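Local coordinates for protein argonaute (PDB 5I4A) that cleaves single-stranded DNA targets complementary to a short 5'-hydroxyl guide RNA, and may defend the bacterium against invading mobile genetic elements, at residues A[153-158]-A[206-211]; A[541-546]-A[584-589]; A[565-570]-A[593-598]. All blocks are in the same frame, centred on the assembly; numbering follows the deposited sequence.

Interaction 1: A[153-158]-A[206-211]. With nucleotides of chain B.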
loop_
_atom_site.group_PDB
_atom_site.type_symbol
_atom_site.label_atom_id
_atom_site.label_comp_id
_atom_site.label_asym_id
_atom_site.label_seq_id
_atom_site.Cartn_x
_atom_site.Cartn_y
_atom_site.Cartn_z
ATOM N N THR A 153 0.982 13.510 14.667
ATOM C CA THR A 153 0.070 12.585 15.318
ATOM C C THR A 153 -0.922 13.399 16.130
ATOM O O THR A 153 -0.522 14.247 16.935
ATOM C CB THR A 153 0.814 11.603 16.225
ATOM O OG1 THR A 153 1.967 11.097 15.542
ATOM C CG2 THR A 153 -0.088 10.439 16.602
ATOM N N PHE A 154 -2.207 13.155 15.908
ATOM C CA PHE A 154 -3.272 13.874 16.591
ATOM C C PHE A 154 -3.895 12.947 17.624
ATOM O O PHE A 154 -4.487 11.921 17.269
ATOM C CB PHE A 154 -4.304 14.385 15.587
ATOM C CG PHE A 154 -3.705 15.237 14.504
ATOM C CD1 PHE A 154 -3.471 16.585 14.716
ATOM C CD2 PHE A 154 -3.345 14.684 13.287
ATOM C CE1 PHE A 154 -2.906 17.368 13.727
ATOM C CE2 PHE A 154 -2.779 15.462 12.296
ATOM C CZ PHE A 154 -2.558 16.805 12.516
ATOM N N LEU A 155 -3.740 13.301 18.896
ATOM C CA LEU A 155 -4.174 12.470 20.006
ATOM C C LEU A 155 -5.058 13.280 20.940
ATOM O O LEU A 155 -4.957 14.509 21.009
ATOM C CB LEU A 155 -2.979 11.912 20.793
ATOM C CG LEU A 155 -1.940 11.083 20.037
ATOM C CD1 LEU A 155 -0.711 10.871 20.906
ATOM C CD2 LEU A 155 -2.523 9.748 19.604
ATOM N N SER A 156 -5.926 12.578 21.663
ATOM C CA SER A 156 -6.735 13.229 22.680
ATOM C C SER A 156 -5.841 13.764 23.790
ATOM O O SER A 156 -4.879 13.112 24.205
ATOM C CB SER A 156 -7.764 12.254 23.255
ATOM O OG SER A 156 -7.131 11.203 23.963
ATOM N N LYS A 157 -6.161 14.970 24.263
ATOM C CA LYS A 157 -5.374 15.585 25.326
ATOM C C LYS A 157 -5.497 14.813 26.634
ATOM O O LYS A 157 -4.553 14.794 27.433
ATOM C CB LYS A 157 -5.815 17.037 25.512
ATOM C CG LYS A 157 -5.064 17.808 26.582
ATOM C CD LYS A 157 -5.580 19.234 26.663
ATOM C CE LYS A 157 -4.882 20.020 27.757
ATOM N NZ LYS A 157 -5.362 21.430 27.792
ATOM N N GLU A 158 -6.635 14.170 26.862
ATOM C CA GLU A 158 -6.914 13.427 28.076
ATOM C C GLU A 158 -7.040 11.942 27.760
ATOM O O GLU A 158 -7.336 11.564 26.620
ATOM C CB GLU A 158 -8.210 13.931 28.727
ATOM C CG GLU A 158 -8.299 15.448 28.844
ATOM C CD GLU A 158 -7.508 15.999 30.018
ATOM O OE1 GLU A 158 -7.890 15.721 31.176
ATOM O OE2 GLU A 158 -6.507 16.710 29.787
ATOM N N ASN A 206 -3.437 4.796 30.335
ATOM C CA ASN A 206 -2.379 4.631 29.347
ATOM C C ASN A 206 -2.898 4.668 27.915
ATOM O O ASN A 206 -2.123 4.428 26.981
ATOM C CB ASN A 206 -1.626 3.319 29.588
ATOM C CG ASN A 206 -0.717 3.384 30.800
ATOM O OD1 ASN A 206 -0.458 4.459 31.337
ATOM N ND2 ASN A 206 -0.219 2.230 31.229
ATOM N N TYR A 207 -4.177 4.966 27.718
ATOM C CA TYR A 207 -4.798 4.929 26.402
ATOM C C TYR A 207 -5.261 6.324 26.010
ATOM O O TYR A 207 -5.962 6.991 26.777
ATOM C CB TYR A 207 -5.972 3.948 26.380
ATOM C CG TYR A 207 -5.535 2.508 26.507
ATOM C CD1 TYR A 207 -5.091 2.006 27.721
ATOM C CD2 TYR A 207 -5.556 1.653 25.412
ATOM C CE1 TYR A 207 -4.677 0.703 27.841
ATOM C CE2 TYR A 207 -5.149 0.337 25.529
ATOM C CZ TYR A 207 -4.715 -0.132 26.749
ATOM O OH TYR A 207 -4.304 -1.437 26.885
ATOM N N LEU A 208 -4.858 6.756 24.821
ATOM C CA LEU A 208 -5.300 8.009 24.237
ATOM C C LEU A 208 -6.014 7.722 22.925
ATOM O O LEU A 208 -5.763 6.702 22.276
ATOM C CB LEU A 208 -4.123 8.961 23.989
ATOM C CG LEU A 208 -3.314 9.388 25.214
ATOM C CD1 LEU A 208 -2.189 10.326 24.808
ATOM C CD2 LEU A 208 -4.217 10.044 26.243
ATOM N N PHE A 209 -6.910 8.623 22.541
ATOM C CA PHE A 209 -7.595 8.500 21.262
ATOM C C PHE A 209 -6.699 9.014 20.144
ATOM O O PHE A 209 -6.108 10.092 20.257
ATOM C CB PHE A 209 -8.916 9.268 21.282
ATOM C CG PHE A 209 -10.044 8.505 21.908
ATOM C CD1 PHE A 209 -10.631 7.448 21.236
ATOM C CD2 PHE A 209 -10.517 8.841 23.164
ATOM C CE1 PHE A 209 -11.672 6.741 21.804
ATOM C CE2 PHE A 209 -11.555 8.136 23.737
ATOM C CZ PHE A 209 -12.130 7.081 23.057
ATOM N N ASN A 210 -6.598 8.239 19.070
ATOM C CA ASN A 210 -5.808 8.611 17.904
ATOM C C ASN A 210 -6.749 9.055 16.791
ATOM O O ASN A 210 -7.695 8.337 16.446
ATOM C CB ASN A 210 -4.945 7.440 17.438
ATOM C CG ASN A 210 -3.998 7.821 16.320
ATOM O OD1 ASN A 210 -3.532 8.958 16.246
ATOM N ND2 ASN A 210 -3.714 6.871 15.437
ATOM N N PHE A 211 -6.496 10.238 16.239
ATOM C CA PHE A 211 -7.372 10.844 15.245
ATOM C C PHE A 211 -6.688 10.824 13.886
ATOM O O PHE A 211 -5.617 11.416 13.714
ATOM C CB PHE A 211 -7.745 12.270 15.646
ATOM C CG PHE A 211 -8.505 12.347 16.932
ATOM C CD1 PHE A 211 -9.861 12.071 16.965
ATOM C CD2 PHE A 211 -7.866 12.684 18.112
ATOM C CE1 PHE A 211 -10.567 12.134 18.150
ATOM C CE2 PHE A 211 -8.566 12.749 19.301
ATOM C CZ PHE A 211 -9.919 12.475 19.319
ATOM P P U B 21 3.134 -4.312 32.981
ATOM O OP1 U B 21 2.523 -3.977 34.301
ATOM O OP2 U B 21 4.598 -4.531 32.937
ATOM O "O5'" U B 21 2.472 -5.607 32.312
ATOM C "C5'" U B 21 1.166 -6.064 32.685
ATOM C "C4'" U B 21 0.152 -4.949 32.561
ATOM O "O4'" U B 21 -0.293 -4.836 31.185
ATOM C "C3'" U B 21 -1.116 -5.013 33.433
ATOM O "O3'" U B 21 -1.183 -3.906 34.334
ATOM C "C2'" U B 21 -2.277 -4.886 32.435
ATOM O "O2'" U B 21 -3.301 -4.006 32.861
ATOM C "C1'" U B 21 -1.610 -4.353 31.168
ATOM N N1 U B 21 -2.304 -4.800 29.947
ATOM C C2 U B 21 -3.302 -3.966 29.464
ATOM O O2 U B 21 -3.596 -2.908 29.954
ATOM N N3 U B 21 -3.980 -4.375 28.358
ATOM C C4 U B 21 -3.769 -5.547 27.685
ATOM O O4 U B 21 -4.456 -5.787 26.696
ATOM C C5 U B 21 -2.739 -6.386 28.222
ATOM C C6 U B 21 -2.058 -6.001 29.316
HETATM O O HOH W 1 -2.938 10.740 14.214
#
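A serine hydroxyl stands in for a backbone carbonyl between two antiparallel segments. S156 OG lies in the crowded position between its own backbone N and carbonyl carbon (chi1 66°), which turns it onto strand 207-211; there it accepts from F209 N at 3.0 Å and gives its proton to E158 O at 2.7 Å, in the plane of that carbonyl. One hydroxyl thus ties E158 to strand 207-211. S156 N in turn donates to F209 O (2.9 Å, 149° at the hydrogen), so S156 and F209 are joined in both directions. Further along, F211 N meets F154 O at 2.8 Å, nearly along the C=O axis, and L155 pairs with N210 as a non-hydrogen-bonded antiparallel pair. A water accepts from F154 N and donates to F211 O, so that a single molecule bridges the two. The F211 ring (CG anti to the carbonyl carbon, chi1 -62°) lies along strand 153-156 and turns its edge to the backbone, CE2 standing 3.5 Å from S156 N. At the far end the branched tip of L208 reaches past the serine, CD2 coming within 3.5 Å of E158 O. Y207 leaves its strand on the side away from 153-156, and its OH takes a weak, bent hydrogen bond from N3 of U21 of chain B (3.3 Å). The contact joins the end of linker L1 to the PAZ domain, which touches a uridine of the guide here. Strand 143-156 continues the sheet through strand 127-140, where T132 engages T153 OG1, while strand 169-172 flanks strand 207-211 and Y181 of strand 178-185 meets F209 edge-to-face.

Interaction 2: A[541-546]-A[584-589]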
loop_
_atom_site.group_PDB
_atom_site.type_symbol
_atom_site.label_atom_id
_atom_site.label_comp_id
_atom_site.label_asym_id
_atom_site.label_seq_id
_atom_site.Cartn_x
_atom_site.Cartn_y
_atom_site.Cartn_z
ATOM N N THR A 541 14.740 -11.063 -13.653
ATOM C CA THR A 541 15.219 -10.088 -12.685
ATOM C C THR A 541 14.330 -10.165 -11.453
ATOM O O THR A 541 13.115 -10.346 -11.566
ATOM C CB THR A 541 15.220 -8.665 -13.258
ATOM O OG1 THR A 541 15.560 -7.733 -12.223
ATOM C CG2 THR A 541 13.852 -8.307 -13.835
ATOM N N LEU A 542 14.944 -10.044 -10.281
ATOM C CA LEU A 542 14.236 -10.090 -9.007
ATOM C C LEU A 542 14.203 -8.687 -8.422
ATOM O O LEU A 542 15.255 -8.075 -8.207
ATOM C CB LEU A 542 14.900 -11.070 -8.043
ATOM C CG LEU A 542 14.879 -12.508 -8.557
ATOM C CD1 LEU A 542 15.307 -13.487 -7.474
ATOM C CD2 LEU A 542 13.490 -12.831 -9.080
ATOM N N VAL A 543 12.998 -8.183 -8.166
ATOM C CA VAL A 543 12.785 -6.789 -7.806
ATOM C C VAL A 543 12.002 -6.727 -6.504
ATOM O O VAL A 543 10.958 -7.377 -6.368
ATOM C CB VAL A 543 12.043 -6.026 -8.918
ATOM C CG1 VAL A 543 11.855 -4.580 -8.521
ATOM C CG2 VAL A 543 12.793 -6.135 -10.238
ATOM N N GLU A 544 12.503 -5.946 -5.550
ATOM C CA GLU A 544 11.803 -5.682 -4.300
ATOM C C GLU A 544 11.203 -4.285 -4.368
ATOM O O GLU A 544 11.918 -3.309 -4.625
ATOM C CB GLU A 544 12.744 -5.805 -3.103
ATOM C CG GLU A 544 13.266 -7.208 -2.870
ATOM C CD GLU A 544 14.194 -7.289 -1.676
ATOM O OE1 GLU A 544 14.701 -6.233 -1.242
ATOM O OE2 GLU A 544 14.409 -8.410 -1.167
ATOM N N VAL A 545 9.896 -4.195 -4.142
ATOM C CA VAL A 545 9.158 -2.941 -4.208
ATOM C C VAL A 545 8.634 -2.616 -2.817
ATOM O O VAL A 545 7.966 -3.446 -2.188
ATOM C CB VAL A 545 8.008 -3.019 -5.226
ATOM C CG1 VAL A 545 7.255 -1.706 -5.279
ATOM C CG2 VAL A 545 8.540 -3.387 -6.604
ATOM N N ASN A 546 8.934 -1.413 -2.339
ATOM C CA ASN A 546 8.490 -0.947 -1.027
ATOM C C ASN A 546 7.608 0.278 -1.241
ATOM O O ASN A 546 8.109 1.389 -1.439
ATOM C CB ASN A 546 9.680 -0.634 -0.122
ATOM C CG ASN A 546 9.259 -0.222 1.282
ATOM O OD1 ASN A 546 8.079 -0.267 1.630
ATOM N ND2 ASN A 546 10.228 0.176 2.097
ATOM N N VAL A 584 12.411 0.746 -5.273
ATOM C CA VAL A 584 12.614 -0.346 -6.216
ATOM C C VAL A 584 14.058 -0.809 -6.080
ATOM O O VAL A 584 14.986 -0.017 -6.287
ATOM C CB VAL A 584 12.317 0.081 -7.664
ATOM C CG1 VAL A 584 12.328 -1.116 -8.587
ATOM C CG2 VAL A 584 10.985 0.813 -7.749
ATOM N N LYS A 585 14.251 -2.081 -5.734
ATOM C CA LYS A 585 15.582 -2.638 -5.516
ATOM C C LYS A 585 15.767 -3.866 -6.395
ATOM O O LYS A 585 15.048 -4.856 -6.237
ATOM C CB LYS A 585 15.795 -3.008 -4.047
ATOM C CG LYS A 585 17.138 -3.669 -3.774
ATOM C CD LYS A 585 17.241 -4.192 -2.352
ATOM C CE LYS A 585 18.634 -4.718 -2.082
ATOM N NZ LYS A 585 19.104 -5.612 -3.183
ATOM N N ILE A 586 16.742 -3.810 -7.300
ATOM C CA ILE A 586 17.068 -4.946 -8.162
ATOM C C ILE A 586 17.884 -5.931 -7.330
ATOM O O ILE A 586 19.095 -5.770 -7.173
ATOM C CB ILE A 586 17.822 -4.512 -9.421
ATOM C CG1 ILE A 586 17.124 -3.324 -10.087
ATOM C CG2 ILE A 586 17.927 -5.677 -10.399
ATOM C CD1 ILE A 586 15.766 -3.656 -10.666
ATOM N N LEU A 587 17.225 -6.954 -6.789
ATOM C CA LEU A 587 17.937 -7.975 -6.027
ATOM C C LEU A 587 18.871 -8.776 -6.924
ATOM O O LEU A 587 20.046 -8.979 -6.596
ATOM C CB LEU A 587 16.942 -8.903 -5.330
ATOM C CG LEU A 587 16.715 -8.700 -3.834
ATOM C CD1 LEU A 587 15.991 -9.898 -3.253
ATOM C CD2 LEU A 587 18.033 -8.477 -3.115
ATOM N N GLU A 588 18.361 -9.239 -8.059
ATOM C CA GLU A 588 19.133 -10.036 -8.996
ATOM C C GLU A 588 18.771 -9.587 -10.403
ATOM O O GLU A 588 17.694 -9.030 -10.640
ATOM C CB GLU A 588 18.859 -11.535 -8.829
ATOM C CG GLU A 588 20.087 -12.420 -8.961
ATOM C CD GLU A 588 20.986 -12.349 -7.742
ATOM O OE1 GLU A 588 20.538 -12.742 -6.645
ATOM O OE2 GLU A 588 22.137 -11.889 -7.881
ATOM N N ASN A 589 19.682 -9.826 -11.341
ATOM C CA ASN A 589 19.403 -9.496 -12.734
ATOM C C ASN A 589 20.333 -10.280 -13.639
ATOM O O ASN A 589 21.555 -10.157 -13.534
ATOM C CB ASN A 589 19.551 -7.996 -12.999
ATOM C CG ASN A 589 19.299 -7.632 -14.448
ATOM O OD1 ASN A 589 18.565 -8.325 -15.151
ATOM N ND2 ASN A 589 19.926 -6.556 -14.911
#
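E544 and K585 lie side by side and point the same way, while L587 crosses the glutamate obliquely. Extended beyond CG, E544 sets OE2 3.0 Å from L587 CD1 and OE1 3.4 Å from K585 CD; the lysine bends at chi4 (-47°), and its NZ stays 4.9 Å from OE1. An alanine in place of E544, lacking the carboxylate whose OE2 accepts from F522 N, would probably leave the loop after strand 513-519 less well held. The glutamate side chain lies about 9 Å from that of D519, probably catalytic and manganese-binding. Beyond K585 the strands form a classic beta bulge: L587 and E588 both stand opposite L542, a one-residue shift in the central sheet of the RNase H-like PIWI domain. L542 O takes weak bonds from L587 N and E588 N. Past the bulge E588 O is gripped twice, by T541 OG1 in its carbonyl plane (3.0 Å) and by L542 N from above it. On the face shared with T541 and N589, V543, V584 and I586 form an apolar patch: V543 and V584 cross obliquely, CG1 methyls tight at 3.5 Å, V543 CG2 runs alongside I586 CD1, and I602 of helix 595-605 packs on both valines.

Interaction 3: A[565-570]-A[593-598]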
loop_
_atom_site.group_PDB
_atom_site.type_symbol
_atom_site.label_atom_id
_atom_site.label_comp_id
_atom_site.label_asym_id
_atom_site.label_seq_id
_atom_site.Cartn_x
_atom_site.Cartn_y
_atom_site.Cartn_z
ATOM N N ASP A 565 21.528 4.101 -5.125
ATOM C CA ASP A 565 22.800 3.491 -5.486
ATOM C C ASP A 565 22.592 2.685 -6.761
ATOM O O ASP A 565 21.579 2.832 -7.453
ATOM C CB ASP A 565 23.357 2.638 -4.336
ATOM C CG ASP A 565 22.425 1.510 -3.920
ATOM O OD1 ASP A 565 21.916 0.777 -4.795
ATOM O OD2 ASP A 565 22.208 1.350 -2.701
ATOM N N GLU A 566 23.546 1.801 -7.053
ATOM C CA GLU A 566 23.558 1.120 -8.341
ATOM C C GLU A 566 22.341 0.222 -8.527
ATOM O O GLU A 566 21.883 0.025 -9.659
ATOM C CB GLU A 566 24.849 0.313 -8.484
ATOM C CG GLU A 566 25.219 -0.036 -9.918
ATOM C CD GLU A 566 25.517 1.186 -10.776
ATOM O OE1 GLU A 566 25.672 2.298 -10.224
ATOM O OE2 GLU A 566 25.599 1.030 -12.013
ATOM N N ASN A 567 21.793 -0.316 -7.439
ATOM C CA ASN A 567 20.706 -1.284 -7.521
ATOM C C ASN A 567 19.430 -0.820 -6.830
ATOM O O ASN A 567 18.482 -1.605 -6.725
ATOM C CB ASN A 567 21.152 -2.625 -6.933
ATOM C CG ASN A 567 22.015 -3.423 -7.889
ATOM O OD1 ASN A 567 23.152 -3.051 -8.178
ATOM N ND2 ASN A 567 21.478 -4.533 -8.381
ATOM N N THR A 568 19.368 0.423 -6.358
ATOM C CA THR A 568 18.233 0.890 -5.569
ATOM C C THR A 568 17.767 2.238 -6.094
ATOM O O THR A 568 18.549 3.194 -6.139
ATOM C CB THR A 568 18.599 0.988 -4.087
ATOM O OG1 THR A 568 19.439 -0.118 -3.737
ATOM C CG2 THR A 568 17.347 0.935 -3.228
ATOM N N TYR A 569 16.493 2.313 -6.480
ATOM C CA TYR A 569 15.880 3.541 -6.964
ATOM C C TYR A 569 14.601 3.817 -6.186
ATOM O O TYR A 569 14.042 2.936 -5.528
ATOM C CB TYR A 569 15.548 3.469 -8.463
ATOM C CG TYR A 569 16.743 3.449 -9.391
ATOM C CD1 TYR A 569 17.568 2.337 -9.466
ATOM C CD2 TYR A 569 17.026 4.533 -10.214
ATOM C CE1 TYR A 569 18.653 2.309 -10.319
ATOM C CE2 TYR A 569 18.111 4.513 -11.075
ATOM C CZ TYR A 569 18.919 3.398 -11.123
ATOM O OH TYR A 569 19.997 3.372 -11.977
ATOM N N ILE A 570 14.139 5.062 -6.278
ATOM C CA ILE A 570 12.856 5.479 -5.727
ATOM C C ILE A 570 12.140 6.297 -6.783
ATOM O O ILE A 570 12.715 7.243 -7.333
ATOM C CB ILE A 570 13.011 6.317 -4.443
ATOM C CG1 ILE A 570 13.876 5.599 -3.419
ATOM C CG2 ILE A 570 11.648 6.631 -3.841
ATOM C CD1 ILE A 570 14.070 6.402 -2.163
ATOM N N TYR A 593 18.812 -6.277 -20.085
ATOM C CA TYR A 593 18.495 -4.899 -19.752
ATOM C C TYR A 593 19.433 -4.390 -18.670
ATOM O O TYR A 593 19.831 -5.135 -17.768
ATOM C CB TYR A 593 17.052 -4.778 -19.264
ATOM C CG TYR A 593 16.003 -4.995 -20.324
ATOM C CD1 TYR A 593 15.857 -4.098 -21.373
ATOM C CD2 TYR A 593 15.136 -6.076 -20.260
ATOM C CE1 TYR A 593 14.890 -4.284 -22.339
ATOM C CE2 TYR A 593 14.163 -6.269 -21.222
ATOM C CZ TYR A 593 14.044 -5.370 -22.259
ATOM O OH TYR A 593 13.076 -5.558 -23.219
ATOM N N THR A 594 19.785 -3.114 -18.765
ATOM C CA THR A 594 20.494 -2.465 -17.677
ATOM C C THR A 594 19.528 -2.194 -16.529
ATOM O O THR A 594 18.307 -2.263 -16.685
ATOM C CB THR A 594 21.129 -1.154 -18.142
ATOM O OG1 THR A 594 20.103 -0.177 -18.363
ATOM C CG2 THR A 594 21.906 -1.368 -19.434
ATOM N N ILE A 595 20.095 -1.893 -15.360
ATOM C CA ILE A 595 19.271 -1.519 -14.213
ATOM C C ILE A 595 18.380 -0.339 -14.575
ATOM O O ILE A 595 17.166 -0.359 -14.346
ATOM C CB ILE A 595 20.154 -1.207 -12.992
ATOM C CG1 ILE A 595 21.014 -2.419 -12.625
ATOM C CG2 ILE A 595 19.301 -0.782 -11.806
ATOM C CD1 ILE A 595 20.221 -3.686 -12.416
ATOM N N GLU A 596 18.973 0.696 -15.181
ATOM C CA GLU A 596 18.215 1.884 -15.568
ATOM C C GLU A 596 17.030 1.532 -16.460
ATOM O O GLU A 596 15.939 2.096 -16.309
ATOM C CB GLU A 596 19.129 2.883 -16.281
ATOM C CG GLU A 596 20.235 3.467 -15.415
ATOM C CD GLU A 596 21.461 2.574 -15.332
ATOM O OE1 GLU A 596 21.464 1.497 -15.963
ATOM O OE2 GLU A 596 22.426 2.956 -14.638
ATOM N N GLU A 597 17.225 0.605 -17.400
ATOM C CA GLU A 597 16.139 0.211 -18.289
ATOM C C GLU A 597 15.066 -0.570 -17.541
ATOM O O GLU A 597 13.869 -0.376 -17.784
ATOM C CB GLU A 597 16.691 -0.609 -19.452
ATOM C CG GLU A 597 17.498 0.200 -20.451
ATOM C CD GLU A 597 18.331 -0.674 -21.363
ATOM O OE1 GLU A 597 18.659 -1.809 -20.960
ATOM O OE2 GLU A 597 18.658 -0.226 -22.481
ATOM N N ILE A 598 15.476 -1.453 -16.629
ATOM C CA ILE A 598 14.515 -2.197 -15.817
ATOM C C ILE A 598 13.696 -1.242 -14.958
ATOM O O ILE A 598 12.473 -1.378 -14.840
ATOM C CB ILE A 598 15.240 -3.245 -14.954
ATOM C CG1 ILE A 598 15.947 -4.270 -15.842
ATOM C CG2 ILE A 598 14.260 -3.941 -14.023
ATOM C CD1 ILE A 598 16.755 -5.294 -15.064
HETATM O O HOH W 2 21.905 1.500 -11.740
HETATM O O HOH W 3 22.262 5.242 -13.544
#
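I595 carries the contact through one methyl: CG2, anti to the backbone N, touches Y569 CE1 at 3.5 Å and E566 O at the same distance, so the isoleucine sits between the tyrosine and the turn leading into strand 568-571. Y569 OH lies 3.4 Å from CG of E596, whose chain bends at chi2 (84°); the carboxylate stands 81° from the ring plane. The segments share no direct hydrogen bond; water links them, in part weakly. One water donates to E566 O (2.6 Å), meets Y569 OH in the ring plane and, weakly, E596 OE2; a second donates to E596 OE2 (2.5 Å) and meets Y569 OH weakly. E566 OE2 and E596 OE2 stand 4.5 Å apart, a repulsion that K563, salt-bridged to E566 and in a long, weak ion pair with E596, probably offsets. Behind these, D565 OD1 accepts from N567 N, an Asx turn, and from T568 OG1. On the helix side T594 and E597 form a capping box, E597 N donating to T594 OG1 and T594 N to E597 OE1. This surface contact lays the N-terminus of helix 595-605 against the hairpin of strands 560-565 and 568-571, beside strand 582-589, whose I586 packs on I595.

Interactions 2 and 3 share one sheet of the PIWI domain, interaction 3 adding the helix against it, their centres about 9 Å apart: strand 582-589, half of interaction 2, neighbours strand 568-571 of interaction 3, and I586 N and V584 N probably bond to N567 O and Y569 O. The chain then runs from strand 582-589 into helix 595-605. Interaction 1 is far off, about 39 and 42 Å away centre to centre, at the L1-PAZ junction. It is buried and relies on backbone bonds and a serine; interaction 2, partly buried, combines backbone bonds with apolar packing; interaction 3, at the surface, rests on one methyl and bridging water.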